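Side-chain contacts in DyP-type peroxidase (Thermobifida cellulosilytica, PDB 4GS1), which is a heme-dependent DyP-type peroxidase that probably uses hydrogen peroxide to oxidise dyes and related substrates: residues R25-M28 with A29-A33; S114-E117 with A118-A121. All blocks are in the same frame, centred on the assembly; numbering follows the deposited sequence.

Overall arrangement
Both contacts are local. Each lies at the C-terminal end of a short helix, where the chain turns out of helical geometry. Interaction 1 (25-28 with 29-33) ends helix 21-30, near the N-terminus and against the second subunit. Interaction 2 (114-117 with 118-121) ends helix 113-118, in the N-terminal of the two ferredoxin-like halves, and meets no other subunit. Their centres are 39 Å apart, and their nearest atoms are about 24 Å from each other. Their centres lie about 21 Å and 23 Å from the centre of the chain. The heme pocket draws on residues between 201 and 371, so neither contact contributes residues to it.

Interaction 1 (R25-M28 with A29-A33); sequences RLDM and ARRRA
Arg31 folds back over the last turn of the helix, against Asp27 and Met28. Its CG sits 3.1 Å from Asp27 O. This follows from chi1 of 68°, which places CG between the backbone N and the carbonyl carbon. Its CD passes 3.7 Å from Asp27 OD2. The carboxylate and guanidinium planes are 53° apart. Asp27 OD2 and Arg31 NE are 4.5 Å apart, so any attraction is probably of charge only, with no N-H aimed at the oxygen. Met28 runs alongside Arg31, with SD 3.7 Å from Arg31 NH1. The end of Asp27 also comes near Arg30, three residues on. The modelled salt bridge from its OD1 to Arg30 NH2 is too short, so the detail is doubtful.

Under the side chains lies the end of helix 21-30. Arg31 N donates to Asp27 O at 3.0 Å, an i to i+4 bond with an N-H...O angle of 147°. Arg30 N reaches both Leu26 O and Asp27 O, each by a weak bond. Arg31 is the first residue to leave helical phi/psi. One turn earlier, a water is inserted in the helix: it donates to Arg25 O at 2.7 Å and accepts from Ala29 N at 2.9 Å. Arg25 O and Ala29 N are 5.4 Å apart, so the water stands in for their direct bond.

Outside the segment, Asp27 OD2 forms a salt bridge with Arg46, whose charge also lies close to Arg31 NE. Ser104 OG bonds to Met28 O and weakly to Arg31 NH1. Replacing Arg31 with alanine removes the guanidinium and is likely to leave Met28 SD less covered, the Asp27 carboxylate with one fewer positive neighbour and Ser104 without its weak NH1 bond. Leu26 packs on Leu26 of the second subunit, and Ala29 on its Ala190.

Interaction 2 (S114-E117 with A118-A121); sequences SLLE and AMDA
Met119 holds CG anti to its carbonyl carbon (chi1 -61°), then bends at chi3, and this turns the methyl CE back toward the preceding turn. Leu115 has CG anti to the backbone N, at chi1 -176°, which sets that CG where Met119 CE can meet it. Met119 CE lies 4.0 Å from Leu115 CG. It also touches Leu116, 4.1 Å from Leu116 CG and 3.8 Å from Leu116 CA. Both pairs meet at a slant, and the contact is apolar.

The backbone beneath closes helix 113-118. Ala118 N bonds to Ser114 O, and Met119 N to Leu115 O, in the i to i+4 pattern. Asp120 then takes a positive phi. Ala121 N returns to Leu116 O at 2.8 Å, and Asp120 N to Glu117 O at 3.0 Å. This is a Schellman motif. The Asp120 N-H approaches Glu117 O from above the carbonyl plane, 66° out of it.

Helix 66-90 supplies Ala73 against Leu115 and Met119. Leu392 of helix 390-393 packs on Leu116 and Met119. The polar ends look elsewhere: Glu117 OE2 forms a salt bridge with Arg125, and Ser114 OG bonds to Asp148.

The chemistry is thus divided. Backbone bonds satisfy the carbonyls of Ser114, Leu115, Leu116 and Glu117, while methyl CE of Met119 rests against both leucines on the buried side.

Interaction 1 (R25-M28 with A29-A33)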
ATOM      1  N   ARG B  25       0.705   6.222  21.087  1.00 21.18           N
ATOM      2  CA  ARG B  25       0.200   6.253  19.713  1.00 20.46           C
ATOM      3  C   ARG B  25       1.141   6.996  18.773  1.00 22.00           C
ATOM      4  O   ARG B  25       1.182   6.712  17.577  1.00 22.93           O
ATOM      5  CB  ARG B  25      -1.212   6.861  19.652  1.00 21.10           C
ATOM      6  CG  ARG B  25      -2.278   5.987  20.309  1.00 20.28           C
ATOM      7  CD  ARG B  25      -3.692   6.551  20.186  1.00 24.08           C
ATOM      8  NE  ARG B  25      -4.621   5.694  20.925  1.00 22.53           N
ATOM      9  CZ  ARG B  25      -5.529   6.126  21.792  1.00 25.52           C
ATOM     10  NH1 ARG B  25      -5.672   7.426  22.019  1.00 27.58           N
ATOM     11  NH2 ARG B  25      -6.305   5.251  22.429  1.00 22.97           N
ATOM     12  N   LEU B  26       1.904   7.945  19.314  1.00 18.75           N
ATOM     13  CA  LEU B  26       2.833   8.720  18.488  1.00 18.91           C
ATOM     14  C   LEU B  26       4.248   8.141  18.445  1.00 21.44           C
ATOM     15  O   LEU B  26       5.066   8.567  17.623  1.00 19.46           O
ATOM     16  CB  LEU B  26       2.888  10.180  18.960  1.00 21.48           C
ATOM     17  CG  LEU B  26       1.700  11.045  18.557  1.00 27.76           C
ATOM     18  CD1 LEU B  26       1.858  12.453  19.102  1.00 31.97           C
ATOM     19  CD2 LEU B  26       1.559  11.085  17.041  1.00 30.99           C
ATOM     20  N   ASP B  27       4.531   7.175  19.316  1.00 20.63           N
ATOM     21  CA  ASP B  27       5.907   6.721  19.529  1.00 22.32           C
ATOM     22  C   ASP B  27       6.564   6.084  18.303  1.00 21.63           C
ATOM     23  O   ASP B  27       7.728   6.360  18.014  1.00 20.49           O
ATOM     24  CB  ASP B  27       5.990   5.762  20.718  1.00 24.40           C
ATOM     25  CG  ASP B  27       7.401   5.623  21.250  1.00 39.75           C
ATOM     26  OD1 ASP B  27       8.094   6.654  21.366  1.00 40.20           O
ATOM     27  OD2 ASP B  27       7.822   4.486  21.549  1.00 43.64           O
ATOM     28  N   MET B  28       5.838   5.228  17.587  1.00 18.00           N
ATOM     29  CA  MET B  28       6.441   4.537  16.453  1.00 16.43           C
ATOM     30  C   MET B  28       6.788   5.504  15.321  1.00 16.40           C
ATOM     31  O   MET B  28       7.791   5.333  14.630  1.00 17.93           O
ATOM     32  CB  MET B  28       5.535   3.401  15.952  1.00 17.51           C
ATOM     33  CG  MET B  28       5.464   2.191  16.889  1.00 23.86           C
ATOM     34  SD  MET B  28       7.069   1.390  17.149  1.00 22.04           S
ATOM     35  CE  MET B  28       7.353   0.667  15.533  1.00 18.76           C
ATOM     36  N   ALA B  29       5.962   6.530  15.139  1.00 18.14           N
ATOM     37  CA  ALA B  29       6.205   7.504  14.085  1.00 16.34           C
ATOM     38  C   ALA B  29       7.354   8.429  14.460  1.00 18.09           C
ATOM     39  O   ALA B  29       8.082   8.914  13.593  1.00 18.67           O
ATOM     40  CB  ALA B  29       4.944   8.310  13.809  1.00 19.39           C
ATOM     41  N   ARG B  30       7.522   8.656  15.760  1.00 17.44           N
ATOM     42  CA  ARG B  30       8.457   9.665  16.259  1.00 21.16           C
ATOM     43  C   ARG B  30       9.901   9.168  16.413  1.00 20.81           C
ATOM     44  O   ARG B  30      10.856   9.914  16.164  1.00 24.05           O
ATOM     45  CB  ARG B  30       7.941  10.216  17.600  1.00 25.56           C
ATOM     46  CG  ARG B  30       9.011  10.810  18.497  1.00 35.94           C
ATOM     47  CD  ARG B  30       8.478  11.132  19.896  1.00 45.99           C
ATOM     48  NE  ARG B  30       8.429   9.963  20.776  1.00 47.86           N
ATOM     49  CZ  ARG B  30       9.495   9.414  21.357  1.00 53.01           C
ATOM     50  NH1 ARG B  30      10.708   9.906  21.139  1.00 49.75           N
ATOM     51  NH2 ARG B  30       9.351   8.361  22.149  1.00 60.03           N
ATOM     52  N   ARG B  31      10.061   7.907  16.806  1.00 18.41           N
ATOM     53  CA  ARG B  31      11.369   7.390  17.214  1.00 20.56           C
ATOM     54  C   ARG B  31      12.208   6.843  16.064  1.00 21.72           C
ATOM     55  O   ARG B  31      11.669   6.478  15.015  1.00 20.02           O
ATOM     56  CB  ARG B  31      11.177   6.268  18.230  1.00 26.38           C
ATOM     57  CG  ARG B  31      10.529   5.040  17.611  1.00 30.18           C
ATOM     58  CD  ARG B  31      10.096   4.014  18.650  1.00 42.65           C
ATOM     59  NE  ARG B  31      11.128   3.012  18.908  1.00 53.81           N
ATOM     60  CZ  ARG B  31      11.400   1.987  18.102  1.00 53.91           C
ATOM     61  NH1 ARG B  31      10.732   1.825  16.963  1.00 33.26           N
ATOM     62  NH2 ARG B  31      12.353   1.125  18.431  1.00 59.10           N
ATOM     63  N   ARG B  32      13.521   6.763  16.283  1.00 22.40           N
ATOM     64  CA  ARG B  32      14.405   6.019  15.391  1.00 22.80           C
ATOM     65  C   ARG B  32      14.378   4.548  15.783  1.00 27.05           C
ATOM     66  O   ARG B  32      14.192   4.220  16.952  1.00 27.06           O
ATOM     67  CB  ARG B  32      15.841   6.530  15.506  1.00 24.08           C
ATOM     68  CG  ARG B  32      15.990   8.021  15.298  1.00 31.18           C
ATOM     69  CD  ARG B  32      16.938   8.333  14.153  1.00 38.81           C
ATOM     70  NE  ARG B  32      16.996   9.767  13.871  1.00 42.56           N
ATOM     71  CZ  ARG B  32      16.662  10.330  12.712  1.00 41.95           C
ATOM     72  NH1 ARG B  32      16.256   9.584  11.691  1.00 31.58           N
ATOM     73  NH2 ARG B  32      16.748  11.650  12.572  1.00 40.50           N
ATOM     74  N   ALA B  33      14.566   3.656  14.817  1.00 20.04           N
ATOM     75  CA  ALA B  33      14.715   2.240  15.144  1.00 21.30           C
ATOM     76  C   ALA B  33      16.031   2.028  15.896  1.00 27.53           C
ATOM     77  O   ALA B  33      16.939   2.857  15.810  1.00 27.43           O
ATOM     78  CB  ALA B  33      14.678   1.391  13.882  1.00 23.26           C
TER
HETATM   79  O   HOH W   1       3.177   6.201  15.789  1.00 18.39           O

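Interaction 2 (S114-E117 with A118-A121)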
ATOM      1  N   SER B 114      21.127 -19.368  -3.742  1.00 18.61           N
ATOM      2  CA  SER B 114      21.563 -19.254  -5.139  1.00 19.33           C
ATOM      3  C   SER B 114      22.744 -18.295  -5.330  1.00 19.92           C
ATOM      4  O   SER B 114      23.472 -18.396  -6.320  1.00 20.67           O
ATOM      5  CB  SER B 114      20.392 -18.840  -6.031  1.00 19.05           C
ATOM      6  OG  SER B 114      19.824 -17.619  -5.578  1.00 18.89           O
ATOM      7  N   LEU B 115      22.930 -17.365  -4.396  1.00 20.22           N
ATOM      8  CA  LEU B 115      24.101 -16.489  -4.439  1.00 20.58           C
ATOM      9  C   LEU B 115      25.359 -17.317  -4.241  1.00 21.70           C
ATOM     10  O   LEU B 115      26.359 -17.133  -4.942  1.00 22.64           O
ATOM     11  CB  LEU B 115      24.027 -15.400  -3.359  1.00 19.41           C
ATOM     12  CG  LEU B 115      25.182 -14.389  -3.427  1.00 22.00           C
ATOM     13  CD1 LEU B 115      24.963 -13.389  -4.557  1.00 30.72           C
ATOM     14  CD2 LEU B 115      25.384 -13.662  -2.115  1.00 21.97           C
ATOM     15  N   LEU B 116      25.312 -18.228  -3.275  1.00 19.22           N
ATOM     16  CA  LEU B 116      26.474 -19.064  -2.987  1.00 24.19           C
ATOM     17  C   LEU B 116      26.767 -19.978  -4.167  1.00 26.19           C
ATOM     18  O   LEU B 116      27.932 -20.226  -4.496  1.00 26.68           O
ATOM     19  CB  LEU B 116      26.277 -19.857  -1.687  1.00 23.73           C
ATOM     20  CG  LEU B 116      26.515 -19.071  -0.390  1.00 23.71           C
ATOM     21  CD1 LEU B 116      25.370 -18.092  -0.068  1.00 20.65           C
ATOM     22  CD2 LEU B 116      26.724 -20.023   0.769  1.00 24.03           C
ATOM     23  N   GLU B 117      25.718 -20.458  -4.830  1.00 23.27           N
ATOM     24  CA  GLU B 117      25.912 -21.274  -6.031  1.00 26.58           C
ATOM     25  C   GLU B 117      26.602 -20.474  -7.143  1.00 27.58           C
ATOM     26  O   GLU B 117      27.541 -20.959  -7.776  1.00 25.95           O
ATOM     27  CB  GLU B 117      24.587 -21.876  -6.523  1.00 27.11           C
ATOM     28  CG  GLU B 117      23.935 -22.846  -5.531  1.00 32.48           C
ATOM     29  CD  GLU B 117      24.894 -23.926  -5.020  1.00 45.93           C
ATOM     30  OE1 GLU B 117      25.727 -24.420  -5.815  1.00 44.90           O
ATOM     31  OE2 GLU B 117      24.820 -24.279  -3.818  1.00 46.70           O
ATOM     32  N   ALA B 118      26.149 -19.242  -7.366  1.00 26.65           N
ATOM     33  CA  ALA B 118      26.763 -18.381  -8.380  1.00 23.09           C
ATOM     34  C   ALA B 118      28.228 -18.068  -8.071  1.00 26.91           C
ATOM     35  O   ALA B 118      29.026 -17.864  -8.984  1.00 29.47           O
ATOM     36  CB  ALA B 118      25.973 -17.088  -8.532  1.00 22.56           C
ATOM     37  N   MET B 119      28.574 -18.011  -6.787  1.00 24.56           N
ATOM     38  CA  MET B 119      29.955 -17.737  -6.385  1.00 25.92           C
ATOM     39  C   MET B 119      30.804 -19.005  -6.336  1.00 30.68           C
ATOM     40  O   MET B 119      31.966 -18.946  -5.934  1.00 32.12           O
ATOM     41  CB  MET B 119      30.004 -17.051  -5.013  1.00 25.72           C
ATOM     42  CG  MET B 119      29.290 -15.716  -4.949  1.00 26.06           C
ATOM     43  SD  MET B 119      29.440 -14.882  -3.349  1.00 35.08           S
ATOM     44  CE  MET B 119      28.671 -16.063  -2.249  1.00 26.22           C
ATOM     45  N   ASP B 120      30.224 -20.138  -6.741  1.00 26.66           N
ATOM     46  CA  ASP B 120      30.901 -21.438  -6.659  1.00 26.91           C
ATOM     47  C   ASP B 120      31.375 -21.651  -5.222  1.00 34.83           C
ATOM     48  O   ASP B 120      32.535 -21.981  -4.969  1.00 34.78           O
ATOM     49  CB  ASP B 120      32.067 -21.516  -7.660  1.00 33.10           C
ATOM     50  CG  ASP B 120      32.625 -22.925  -7.817  1.00 38.84           C
ATOM     51  OD1 ASP B 120      31.878 -23.908  -7.619  1.00 33.85           O
ATOM     52  OD2 ASP B 120      33.823 -23.051  -8.148  1.00 47.28           O
ATOM     53  N   ALA B 121      30.456 -21.446  -4.283  1.00 29.63           N
ATOM     54  CA  ALA B 121      30.778 -21.507  -2.862  1.00 30.08           C
ATOM     55  C   ALA B 121      29.848 -22.433  -2.087  1.00 27.57           C
ATOM     56  O   ALA B 121      29.450 -22.124  -0.962  1.00 28.21           O
ATOM     57  CB  ALA B 121      30.753 -20.111  -2.260  1.00 26.42           C
TER